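Local coordinates for ABC transporter, periplasmic solute-binding protein (Rhizobium meliloti, PDB 4WED) that probably binds a solute, perhaps a peptide or a nickel-containing compound, in the periplasm for uptake through an ABC transporter, at residues A284-D289 with A349-S354; N272-M277 with K315-M320; D373-S378 with F419-G424; K448-P453 with D486-L491. All blocks are in the same frame, centred on the assembly; numbering follows the deposited sequence.

Contact 1: residues A284-D289 with A349-S354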
loop_
_atom_site.group_PDB
_atom_site.type_symbol
_atom_site.label_atom_id
_atom_site.label_comp_id
_atom_site.label_asym_id
_atom_site.label_seq_id
_atom_site.Cartn_x
_atom_site.Cartn_y
_atom_site.Cartn_z
ATOM N N ALA A 284 29.645 -6.899 0.822
ATOM C CA ALA A 284 30.220 -6.861 -0.496
ATOM C C ALA A 284 31.079 -5.595 -0.636
ATOM O O ALA A 284 30.578 -4.512 -0.949
ATOM C CB ALA A 284 29.099 -6.842 -1.520
ATOM N N GLU A 285 32.375 -5.735 -0.431
ATOM C CA GLU A 285 33.281 -4.577 -0.475
ATOM C C GLU A 285 33.132 -3.678 -1.740
ATOM O O GLU A 285 33.346 -2.472 -1.660
ATOM C CB GLU A 285 34.718 -5.066 -0.325
ATOM C CG GLU A 285 35.658 -4.173 0.475
ATOM C CD GLU A 285 37.102 -4.636 0.329
ATOM O OE1 GLU A 285 37.341 -5.864 0.327
ATOM O OE2 GLU A 285 38.007 -3.787 0.195
ATOM N N PRO A 286 32.744 -4.253 -2.906
ATOM C CA PRO A 286 32.509 -3.397 -4.088
ATOM C C PRO A 286 31.288 -2.444 -4.035
ATOM O O PRO A 286 31.233 -1.443 -4.753
ATOM C CB PRO A 286 32.339 -4.417 -5.226
ATOM C CG PRO A 286 33.092 -5.643 -4.765
ATOM C CD PRO A 286 32.846 -5.685 -3.286
ATOM N N LEU A 287 30.316 -2.728 -3.188
ATOM C CA LEU A 287 29.137 -1.925 -3.173
ATOM C C LEU A 287 29.351 -0.731 -2.294
ATOM O O LEU A 287 28.484 0.123 -2.227
ATOM C CB LEU A 287 27.992 -2.747 -2.644
ATOM C CG LEU A 287 27.647 -3.908 -3.541
ATOM C CD1 LEU A 287 26.526 -4.717 -2.898
ATOM C CD2 LEU A 287 27.266 -3.410 -4.940
ATOM N N LYS A 288 30.479 -0.682 -1.586
ATOM C CA LYS A 288 30.827 0.512 -0.805
ATOM C C LYS A 288 31.133 1.662 -1.733
ATOM O O LYS A 288 30.968 2.814 -1.378
ATOM C CB LYS A 288 32.047 0.286 0.091
ATOM C CG LYS A 288 31.913 -0.883 1.045
ATOM C CD LYS A 288 32.877 -0.771 2.203
ATOM C CE LYS A 288 32.786 -1.985 3.111
ATOM N NZ LYS A 288 33.914 -1.955 4.071
ATOM N N ASP A 289 31.619 1.345 -2.920
ATOM C CA ASP A 289 31.854 2.342 -3.919
ATOM C C ASP A 289 30.532 2.728 -4.592
ATOM O O ASP A 289 30.021 1.983 -5.391
ATOM C CB ASP A 289 32.834 1.797 -4.949
ATOM C CG ASP A 289 33.273 2.850 -5.936
ATOM O OD1 ASP A 289 32.475 3.783 -6.176
ATOM O OD2 ASP A 289 34.405 2.744 -6.468
ATOM N N ALA A 349 35.987 3.413 -11.648
ATOM C CA ALA A 349 36.169 2.847 -10.305
ATOM C C ALA A 349 37.286 1.813 -10.245
ATOM O O ALA A 349 37.575 1.323 -9.184
ATOM C CB ALA A 349 34.884 2.225 -9.797
ATOM N N GLY A 350 37.880 1.466 -11.386
ATOM C CA GLY A 350 38.992 0.506 -11.450
ATOM C C GLY A 350 38.619 -0.954 -11.639
ATOM O O GLY A 350 39.431 -1.808 -11.375
ATOM N N TRP A 351 37.388 -1.252 -12.051
ATOM C CA TRP A 351 37.030 -2.610 -12.441
ATOM C C TRP A 351 37.185 -2.736 -13.950
ATOM O O TRP A 351 36.450 -2.110 -14.720
ATOM C CB TRP A 351 35.617 -2.951 -11.987
ATOM C CG TRP A 351 35.527 -2.901 -10.497
ATOM C CD1 TRP A 351 35.254 -1.810 -9.745
ATOM C CD2 TRP A 351 35.773 -3.983 -9.572
ATOM N NE1 TRP A 351 35.295 -2.126 -8.420
ATOM C CE2 TRP A 351 35.593 -3.457 -8.274
ATOM C CE3 TRP A 351 36.099 -5.348 -9.720
ATOM C CZ2 TRP A 351 35.740 -4.228 -7.121
ATOM C CZ3 TRP A 351 36.258 -6.117 -8.585
ATOM C CH2 TRP A 351 36.079 -5.551 -7.287
ATOM N N THR A 352 38.202 -3.482 -14.371
ATOM C CA THR A 352 38.429 -3.696 -15.790
ATOM C C THR A 352 38.526 -5.177 -16.120
ATOM O O THR A 352 38.938 -5.994 -15.288
ATOM C CB THR A 352 39.708 -3.032 -16.240
ATOM O OG1 THR A 352 40.780 -3.544 -15.456
ATOM C CG2 THR A 352 39.613 -1.546 -16.083
ATOM N N GLY A 353 38.130 -5.505 -17.343
ATOM C CA GLY A 353 38.216 -6.854 -17.867
ATOM C C GLY A 353 37.015 -7.166 -18.732
ATOM O O GLY A 353 36.014 -6.416 -18.754
ATOM N N SER A 354 37.138 -8.275 -19.463
ATOM C CA SER A 354 36.062 -8.820 -20.294
ATOM C C SER A 354 36.244 -10.323 -20.415
ATOM O O SER A 354 37.354 -10.760 -20.732
ATOM C CB SER A 354 36.089 -8.223 -21.698
ATOM O OG SER A 354 34.782 -8.226 -22.239
#
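A helix N-cap faces a Schellman motif where D289, the residue just before helix 290-299, meets A349, which follows helix 339-348. The CA atoms of D289 and A349 lie 7.7 Å apart, and OD2 of D289 comes to 3.4 Å from CB of A349, so a carboxylate oxygen rests on a methyl group. With CG anti to the backbone N (chi1 -173°), the carboxylate of D289 can also use its other oxygen, OD1, to accept the N-H of Q291 in the first turn of helix 290-299, a bond that limits its rotation. G350, at a phi of 90°, turns the chain out of helix 339-348 and hands it on to W351. The indole of W351 reaches back toward the second point of touch, where CG of P286 lies 3.8 Å from CZ2 of W351 and 3.9 Å from its CH2. CB of P286 adds a further approach to CZ2, and the two side chains cross at about a right angle. L364, in strand 362-370, touches both P286 and W351, while V292 of helix 290-299 also packs on the indole. No hydrogen bond joins the two segments, and 138 Å² is buried between them. The chemistry is therefore mixed: P286 on W351 is hydrocarbon packing, while D289 only lays a carboxylate oxygen against the A349 methyl, its charge directed to the start of its own helix.

Contact 2: residues N272-M277 with K315-M320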
loop_
_atom_site.group_PDB
_atom_site.type_symbol
_atom_site.label_atom_id
_atom_site.label_comp_id
_atom_site.label_asym_id
_atom_site.label_seq_id
_atom_site.Cartn_x
_atom_site.Cartn_y
_atom_site.Cartn_z
ATOM N N ASN A 272 1.198 1.326 -5.782
ATOM C CA ASN A 272 1.758 2.070 -4.665
ATOM C C ASN A 272 2.744 1.316 -3.769
ATOM O O ASN A 272 3.168 1.826 -2.730
ATOM C CB ASN A 272 0.623 2.703 -3.834
ATOM C CG ASN A 272 -0.394 1.690 -3.337
ATOM O OD1 ASN A 272 -0.084 0.800 -2.564
ATOM N ND2 ASN A 272 -1.630 1.873 -3.722
ATOM N N VAL A 273 3.152 0.155 -4.217
ATOM C CA VAL A 273 4.177 -0.689 -3.624
ATOM C C VAL A 273 5.321 -0.697 -4.661
ATOM O O VAL A 273 5.100 -0.775 -5.888
ATOM C CB VAL A 273 3.691 -2.175 -3.411
ATOM C CG1 VAL A 273 4.819 -3.113 -3.002
ATOM C CG2 VAL A 273 2.604 -2.278 -2.344
ATOM N N THR A 274 6.549 -0.607 -4.152
ATOM C CA THR A 274 7.716 -0.584 -4.996
ATOM C C THR A 274 8.542 -1.796 -4.690
ATOM O O THR A 274 8.751 -2.163 -3.515
ATOM C CB THR A 274 8.545 0.691 -4.785
ATOM O OG1 THR A 274 7.651 1.833 -4.789
ATOM C CG2 THR A 274 9.624 0.825 -5.895
ATOM N N LEU A 275 8.962 -2.445 -5.755
ATOM C CA LEU A 275 9.984 -3.477 -5.662
ATOM C C LEU A 275 11.302 -2.804 -5.771
ATOM O O LEU A 275 11.570 -2.174 -6.766
ATOM C CB LEU A 275 9.869 -4.494 -6.793
ATOM C CG LEU A 275 10.955 -5.563 -6.811
ATOM C CD1 LEU A 275 10.692 -6.616 -5.768
ATOM C CD2 LEU A 275 10.969 -6.219 -8.168
ATOM N N VAL A 276 12.132 -2.988 -4.768
ATOM C CA VAL A 276 13.362 -2.218 -4.633
ATOM C C VAL A 276 14.459 -3.219 -4.457
ATOM O O VAL A 276 14.308 -4.179 -3.710
ATOM C CB VAL A 276 13.327 -1.310 -3.380
ATOM C CG1 VAL A 276 14.565 -0.438 -3.303
ATOM C CG2 VAL A 276 12.102 -0.423 -3.412
HETATM N N MSE A 277 15.564 -3.011 -5.137
HETATM C CA MSE A 277 16.710 -3.815 -4.854
HETATM C C MSE A 277 17.583 -3.092 -3.847
HETATM O O MSE A 277 17.781 -1.876 -3.912
HETATM C CB MSE A 277 17.455 -4.092 -6.114
HETATM C CG MSE A 277 18.452 -5.188 -5.793
HETATM SE SE MSE A 277 19.323 -5.684 -7.486
HETATM C CE MSE A 277 20.283 -3.995 -7.859
ATOM N N LYS A 315 5.149 -0.369 -14.120
ATOM C CA LYS A 315 5.847 0.873 -14.475
ATOM C C LYS A 315 7.238 0.870 -13.834
ATOM O O LYS A 315 7.368 0.623 -12.646
ATOM C CB LYS A 315 5.040 2.067 -14.007
ATOM C CG LYS A 315 5.437 3.392 -14.645
ATOM C CD LYS A 315 5.148 4.600 -13.734
ATOM N N PRO A 316 8.290 1.082 -14.629
ATOM C CA PRO A 316 9.649 1.164 -14.076
ATOM C C PRO A 316 9.713 2.245 -13.024
ATOM O O PRO A 316 9.039 3.247 -13.150
ATOM C CB PRO A 316 10.510 1.567 -15.282
ATOM C CG PRO A 316 9.783 0.991 -16.451
ATOM C CD PRO A 316 8.300 1.058 -16.104
ATOM N N ALA A 317 10.503 2.021 -11.989
ATOM C CA ALA A 317 10.574 2.964 -10.881
ATOM C C ALA A 317 11.822 3.825 -11.014
ATOM O O ALA A 317 12.929 3.322 -11.221
ATOM C CB ALA A 317 10.578 2.224 -9.559
ATOM N N GLY A 318 11.606 5.122 -10.953
ATOM C CA GLY A 318 12.671 6.074 -10.704
ATOM C C GLY A 318 12.779 6.443 -9.221
ATOM O O GLY A 318 13.841 6.749 -8.740
ATOM N N ASN A 319 11.675 6.423 -8.504
ATOM C CA ASN A 319 11.640 6.858 -7.102
ATOM C C ASN A 319 11.250 5.706 -6.210
ATOM O O ASN A 319 10.590 4.744 -6.648
ATOM C CB ASN A 319 10.621 7.959 -6.937
ATOM C CG ASN A 319 10.986 9.173 -7.725
ATOM O OD1 ASN A 319 11.169 9.092 -8.930
ATOM N ND2 ASN A 319 11.147 10.290 -7.060
HETATM N N MSE A 320 11.675 5.780 -4.962
HETATM C CA MSE A 320 11.318 4.746 -4.019
HETATM C C MSE A 320 9.839 4.647 -3.902
HETATM O O MSE A 320 9.312 3.565 -3.659
HETATM C CB MSE A 320 11.886 5.019 -2.654
HETATM C CG MSE A 320 11.779 3.807 -1.709
HETATM SE SE MSE A 320 12.469 4.369 0.101
HETATM C CE MSE A 320 11.720 2.882 1.192
#
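T274 meets A317, N319 and M320 from strand 274-279, and its three side-chain atoms all come near the carbonyl O of M320, a selenomethionine. CB, pointing toward 315-320, lies 3.2 Å from M320 O. From CB the hydroxyl branch continues to the same oxygen: OG1 donates a hydrogen bond to M320 O at 2.7 Å. The C=O...donor angle is 139°, and OG1 sits above the carbonyl plane, 36° out of it. The methyl branch, with CG2 anti to the backbone N at a chi1 of -47°, stays 3.6 Å from M320 O and also approaches CB of A317 at 4.0 Å and O of N319 at 4.1 Å. One threonine thus grips a buried carbonyl with its polar tip and rests its methyl against A317. A valine here would probably leave M320 O without its hydroxyl donor and put a methyl against that oxygen. Across the contact 152 Å² is buried, and all the touching residues are buried. Strand 274-279 is flanked by strands 417-421 and 488-500: T274 N bonds to T422 OG1, while Y493 packs against T274 and A317 and its OH bonds to N319 O. The side chain of M320 runs on to S432 and L433 of helix 430-437.

Contact 3: residues D373-S378 with F419-G424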
loop_
_atom_site.group_PDB
_atom_site.type_symbol
_atom_site.label_atom_id
_atom_site.label_comp_id
_atom_site.label_asym_id
_atom_site.label_seq_id
_atom_site.Cartn_x
_atom_site.Cartn_y
_atom_site.Cartn_z
ATOM N N ASP A 373 9.080 -18.096 -2.871
ATOM C CA ASP A 373 8.002 -18.102 -1.847
ATOM C C ASP A 373 7.577 -16.697 -1.415
ATOM O O ASP A 373 6.393 -16.381 -1.401
ATOM C CB ASP A 373 8.437 -18.860 -0.584
ATOM C CG ASP A 373 8.795 -20.309 -0.853
ATOM O OD1 ASP A 373 8.524 -20.790 -1.974
ATOM O OD2 ASP A 373 9.348 -20.970 0.059
ATOM N N ALA A 374 8.561 -15.873 -1.056
ATOM C CA ALA A 374 8.338 -14.517 -0.525
ATOM C C ALA A 374 8.090 -13.423 -1.588
ATOM O O ALA A 374 7.531 -12.371 -1.269
ATOM C CB ALA A 374 9.513 -14.121 0.354
ATOM N N VAL A 375 8.528 -13.645 -2.827
ATOM C CA VAL A 375 8.200 -12.742 -3.937
ATOM C C VAL A 375 8.005 -13.536 -5.240
ATOM O O VAL A 375 8.984 -13.861 -5.906
ATOM C CB VAL A 375 9.304 -11.685 -4.178
ATOM C CG1 VAL A 375 8.694 -10.444 -4.803
ATOM C CG2 VAL A 375 10.055 -11.320 -2.901
ATOM N N PRO A 376 6.747 -13.860 -5.618
ATOM C CA PRO A 376 6.635 -14.674 -6.833
ATOM C C PRO A 376 7.250 -13.987 -8.063
ATOM O O PRO A 376 7.032 -12.805 -8.295
ATOM C CB PRO A 376 5.118 -14.894 -6.982
ATOM C CG PRO A 376 4.569 -14.726 -5.603
ATOM C CD PRO A 376 5.428 -13.644 -4.990
ATOM N N GLY A 377 7.958 -14.775 -8.860
ATOM C CA GLY A 377 8.715 -14.289 -9.991
ATOM C C GLY A 377 10.116 -13.901 -9.582
ATOM O O GLY A 377 10.915 -13.467 -10.391
ATOM N N SER A 378 10.430 -14.114 -8.319
ATOM C CA SER A 378 11.669 -13.629 -7.770
ATOM C C SER A 378 12.883 -14.204 -8.475
ATOM O O SER A 378 13.824 -13.481 -8.762
ATOM C CB SER A 378 11.733 -14.014 -6.302
ATOM O OG SER A 378 12.651 -13.214 -5.596
ATOM N N PHE A 419 15.891 -8.296 -2.529
ATOM C CA PHE A 419 14.675 -7.592 -2.892
ATOM C C PHE A 419 13.778 -7.270 -1.733
ATOM O O PHE A 419 13.468 -8.118 -0.903
ATOM C CB PHE A 419 13.855 -8.403 -3.867
ATOM C CG PHE A 419 14.558 -8.691 -5.161
ATOM C CD1 PHE A 419 15.330 -7.715 -5.782
ATOM C CD2 PHE A 419 14.397 -9.902 -5.778
ATOM C CE1 PHE A 419 15.965 -7.978 -6.995
ATOM C CE2 PHE A 419 15.039 -10.181 -6.980
ATOM C CZ PHE A 419 15.812 -9.208 -7.590
ATOM N N PHE A 420 13.301 -6.039 -1.736
ATOM C CA PHE A 420 12.317 -5.618 -0.798
ATOM C C PHE A 420 11.152 -5.075 -1.560
ATOM O O PHE A 420 11.272 -4.630 -2.709
ATOM C CB PHE A 420 12.881 -4.501 0.055
ATOM C CG PHE A 420 13.934 -4.955 0.999
ATOM C CD1 PHE A 420 15.205 -5.235 0.547
ATOM C CD2 PHE A 420 13.662 -5.090 2.348
ATOM C CE1 PHE A 420 16.188 -5.658 1.424
ATOM C CE2 PHE A 420 14.646 -5.521 3.233
ATOM C CZ PHE A 420 15.909 -5.807 2.769
ATOM N N LEU A 421 10.023 -5.097 -0.889
ATOM C CA LEU A 421 8.786 -4.519 -1.344
ATOM C C LEU A 421 8.411 -3.520 -0.309
ATOM O O LEU A 421 8.492 -3.826 0.824
ATOM C CB LEU A 421 7.692 -5.586 -1.398
ATOM C CG LEU A 421 7.727 -6.532 -2.605
ATOM C CD1 LEU A 421 6.802 -7.685 -2.318
ATOM C CD2 LEU A 421 7.304 -5.875 -3.884
ATOM N N THR A 422 8.025 -2.315 -0.714
ATOM C CA THR A 422 7.481 -1.358 0.212
ATOM C C THR A 422 6.113 -1.794 0.741
ATOM O O THR A 422 5.459 -2.677 0.223
ATOM C CB THR A 422 7.416 0.101 -0.354
ATOM O OG1 THR A 422 6.599 0.193 -1.539
ATOM C CG2 THR A 422 8.807 0.610 -0.658
ATOM N N TYR A 423 5.704 -1.154 1.812
ATOM C CA TYR A 423 4.486 -1.500 2.485
ATOM C C TYR A 423 3.258 -1.089 1.665
ATOM O O TYR A 423 2.221 -1.792 1.724
ATOM C CB TYR A 423 4.453 -0.845 3.870
ATOM C CG TYR A 423 5.406 -1.433 4.902
ATOM C CD1 TYR A 423 6.201 -2.508 4.604
ATOM C CD2 TYR A 423 5.457 -0.932 6.206
ATOM C CE1 TYR A 423 7.042 -3.054 5.550
ATOM C CE2 TYR A 423 6.279 -1.506 7.168
ATOM C CZ TYR A 423 7.078 -2.565 6.817
ATOM O OH TYR A 423 7.938 -3.180 7.689
ATOM N N GLY A 424 3.347 0.026 0.935
ATOM C CA GLY A 424 2.201 0.513 0.144
ATOM C C GLY A 424 1.195 1.389 0.913
ATOM O O GLY A 424 1.292 1.555 2.124
#
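A type II beta turn from V375 to S378 lies over the side of strand 417-421 from which F419 and L421 project, with the CA atoms of S378 and F419 at 8.3 Å. The strand is part of an antiparallel sheet, and the turn leads into helix 378-392 through G377 at the N-cap; a phi of 89° and a psi of 3° at G377 fit the third position of such a turn. V375 and L421 carry the aliphatic half of the contact. Their side chains slide past each other in opposite directions, and the methyls V375 CG1 and L421 CD1 come to 4.2 Å. CG1 of V375 is put there by lying anti to the backbone N (chi1 -153°). The other half belongs to S378 and F419. OG of S378 lies in the plane of the phenyl ring at its edge, 3.7 Å from CD2 of F419, an approach in which a hydroxyl oxygen faces ring hydrogens; the attraction is probably slight. No hydrogen bond crosses between the segments, and 175 Å² is buried. Around this pair, V370 of strand 362-370 touches both S378 and F419 and so bridges the turn and the strand, while L275 of strand 274-279 backs F419 and L421. At the ring's edge, CE2 of F419 also stands 3.9 Å from the carbonyl O of S378.

Contact 4: residues K448-P453 with D486-L491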
loop_
_atom_site.group_PDB
_atom_site.type_symbol
_atom_site.label_atom_id
_atom_site.label_comp_id
_atom_site.label_asym_id
_atom_site.label_seq_id
_atom_site.Cartn_x
_atom_site.Cartn_y
_atom_site.Cartn_z
ATOM N N LYS A 448 16.515 -4.661 6.652
ATOM C CA LYS A 448 16.803 -3.251 6.278
ATOM C C LYS A 448 17.302 -3.059 4.851
ATOM O O LYS A 448 18.268 -3.684 4.404
ATOM C CB LYS A 448 17.867 -2.660 7.200
ATOM C CG LYS A 448 17.479 -2.611 8.666
ATOM C CD LYS A 448 16.581 -1.408 8.881
ATOM C CE LYS A 448 15.807 -1.479 10.180
ATOM N NZ LYS A 448 15.043 -0.209 10.342
ATOM N N LEU A 449 16.645 -2.154 4.156
ATOM C CA LEU A 449 17.119 -1.619 2.865
ATOM C C LEU A 449 18.475 -0.917 2.965
ATOM O O LEU A 449 19.409 -1.203 2.208
ATOM C CB LEU A 449 16.094 -0.614 2.337
ATOM C CG LEU A 449 15.695 -0.605 0.870
ATOM C CD1 LEU A 449 15.446 -1.980 0.297
ATOM C CD2 LEU A 449 14.444 0.265 0.743
ATOM N N VAL A 450 18.582 -0.008 3.909
ATOM C CA VAL A 450 19.784 0.778 4.035
ATOM C C VAL A 450 19.912 1.322 5.460
ATOM O O VAL A 450 18.952 1.831 6.017
ATOM C CB VAL A 450 19.760 1.912 2.989
ATOM C CG1 VAL A 450 18.439 2.666 3.032
ATOM C CG2 VAL A 450 20.927 2.860 3.199
ATOM N N THR A 451 21.088 1.186 6.055
ATOM C CA THR A 451 21.298 1.659 7.429
ATOM C C THR A 451 22.534 2.525 7.519
ATOM O O THR A 451 23.654 2.017 7.490
ATOM C CB THR A 451 21.432 0.494 8.435
ATOM O OG1 THR A 451 22.346 -0.499 7.933
ATOM C CG2 THR A 451 20.059 -0.127 8.691
ATOM N N ASP A 452 22.326 3.834 7.596
ATOM C CA ASP A 452 23.418 4.767 7.870
ATOM C C ASP A 452 23.020 5.647 9.065
ATOM O O ASP A 452 22.344 6.673 8.921
ATOM C CB ASP A 452 23.752 5.594 6.635
ATOM C CG ASP A 452 25.134 6.239 6.710
ATOM O OD1 ASP A 452 25.782 6.275 7.783
ATOM O OD2 ASP A 452 25.583 6.736 5.670
ATOM N N PRO A 453 23.414 5.222 10.263
ATOM C CA PRO A 453 23.142 5.981 11.485
ATOM C C PRO A 453 23.650 7.414 11.446
ATOM O O PRO A 453 22.957 8.336 11.875
ATOM C CB PRO A 453 23.904 5.197 12.561
ATOM C CG PRO A 453 23.890 3.799 12.049
ATOM C CD PRO A 453 24.059 3.932 10.559
ATOM N N ASP A 486 23.180 6.760 -4.185
ATOM C CA ASP A 486 22.815 5.524 -4.872
ATOM C C ASP A 486 22.667 4.414 -3.848
ATOM O O ASP A 486 23.251 3.351 -3.971
ATOM C CB ASP A 486 23.864 5.171 -5.939
ATOM C CG ASP A 486 23.844 6.142 -7.127
ATOM O OD1 ASP A 486 22.895 6.025 -7.949
ATOM O OD2 ASP A 486 24.785 6.994 -7.246
ATOM N N ALA A 487 21.889 4.701 -2.812
ATOM C CA ALA A 487 21.831 3.844 -1.642
ATOM C C ALA A 487 20.879 2.700 -1.829
ATOM O O ALA A 487 21.030 1.665 -1.160
ATOM C CB ALA A 487 21.421 4.631 -0.440
ATOM N N ILE A 488 19.919 2.891 -2.735
ATOM C CA ILE A 488 18.923 1.879 -3.071
ATOM C C ILE A 488 18.728 1.818 -4.578
ATOM O O ILE A 488 19.116 2.747 -5.262
ATOM C CB ILE A 488 17.544 2.168 -2.382
ATOM C CG1 ILE A 488 17.047 3.584 -2.689
ATOM C CG2 ILE A 488 17.629 1.951 -0.865
ATOM C CD1 ILE A 488 15.547 3.749 -2.483
ATOM N N ALA A 489 18.120 0.742 -5.096
ATOM C CA ALA A 489 17.743 0.675 -6.543
ATOM C C ALA A 489 16.270 0.278 -6.727
ATOM O O ALA A 489 15.972 -0.874 -6.762
ATOM C CB ALA A 489 18.678 -0.281 -7.317
ATOM N N PRO A 490 15.346 1.258 -6.792
ATOM C CA PRO A 490 13.952 0.938 -7.094
ATOM C C PRO A 490 13.841 0.357 -8.483
ATOM O O PRO A 490 14.510 0.798 -9.369
ATOM C CB PRO A 490 13.246 2.292 -7.011
ATOM C CG PRO A 490 14.163 3.190 -6.254
ATOM C CD PRO A 490 15.546 2.709 -6.573
ATOM N N LEU A 491 13.058 -0.693 -8.658
ATOM C CA LEU A 491 13.029 -1.386 -9.940
ATOM C C LEU A 491 11.748 -1.064 -10.701
ATOM O O LEU A 491 11.775 -0.291 -11.633
ATOM C CB LEU A 491 13.201 -2.871 -9.679
ATOM C CG LEU A 491 14.540 -3.211 -9.033
ATOM C CD1 LEU A 491 14.599 -4.706 -8.807
ATOM C CD2 LEU A 491 15.661 -2.789 -9.965
HETATM O O HOH W 1 20.133 -0.742 -0.492
#
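L449 and I488 cross obliquely, while V450 meets the same isoleucine at about a right angle, so one branch of I488 is shared by two neighbours. That branch is CG2. It lies 3.6 Å from CG of L449 and 3.9 Å from CD2 of L449, and on its other contact it is 4.0 Å from CG1 of V450. I488 turns this methyl toward 448-453 by placing CG1 between its backbone N and carbonyl carbon (chi1 54°), which leaves CG2 anti to the carbonyl carbon. V450 reaches across with both methyls: CG1 goes to I488, and CG2, lying anti to the backbone N, approaches CB of A487 at 4.1 Å. The CA atoms of V450 and A487 are 6.8 Å apart. No direct hydrogen bond joins the two segments. A water spans them instead, donating to the carbonyl O of L449 at 2.8 Å and to the carbonyl O of A487 at 2.7 Å, so that one water takes up both carbonyl oxygens. Apart from that bridge the contact is apolar, with 149 Å² buried. D486 closes helix 471-485 in a Schellman motif with positive phi, and the chain then enters strand 488-500. L482 of that helix touches both V450 and A487. L449 packs on V276 and A278 of strand 274-279 and on F420 of strand 417-421, which lays the 448-453 loop over the sheet beside the end of helix 471-485.

Overall arrangement
From the N terminus, contact 2 opens first at 272-277 and contact 1 at 284-289; contact 2 closes at 315-320 before contact 1 closes at 349-354, so the two loops cross. Contact 3 then closes 40 intervening residues and contact 4 another 32, in series. Contacts 2, 3 and 4 meet one another on a single antiparallel sheet: V276 N and F420 O bring contacts 2 and 3 together, A317 N and L491 O contacts 2 and 4, and F419 packs on L491 between contacts 3 and 4. Contact 1 touches none of them; its centre about 36 Å from that of the chain, it ties the loop before helix 290-299 to the loop after helix 339-348.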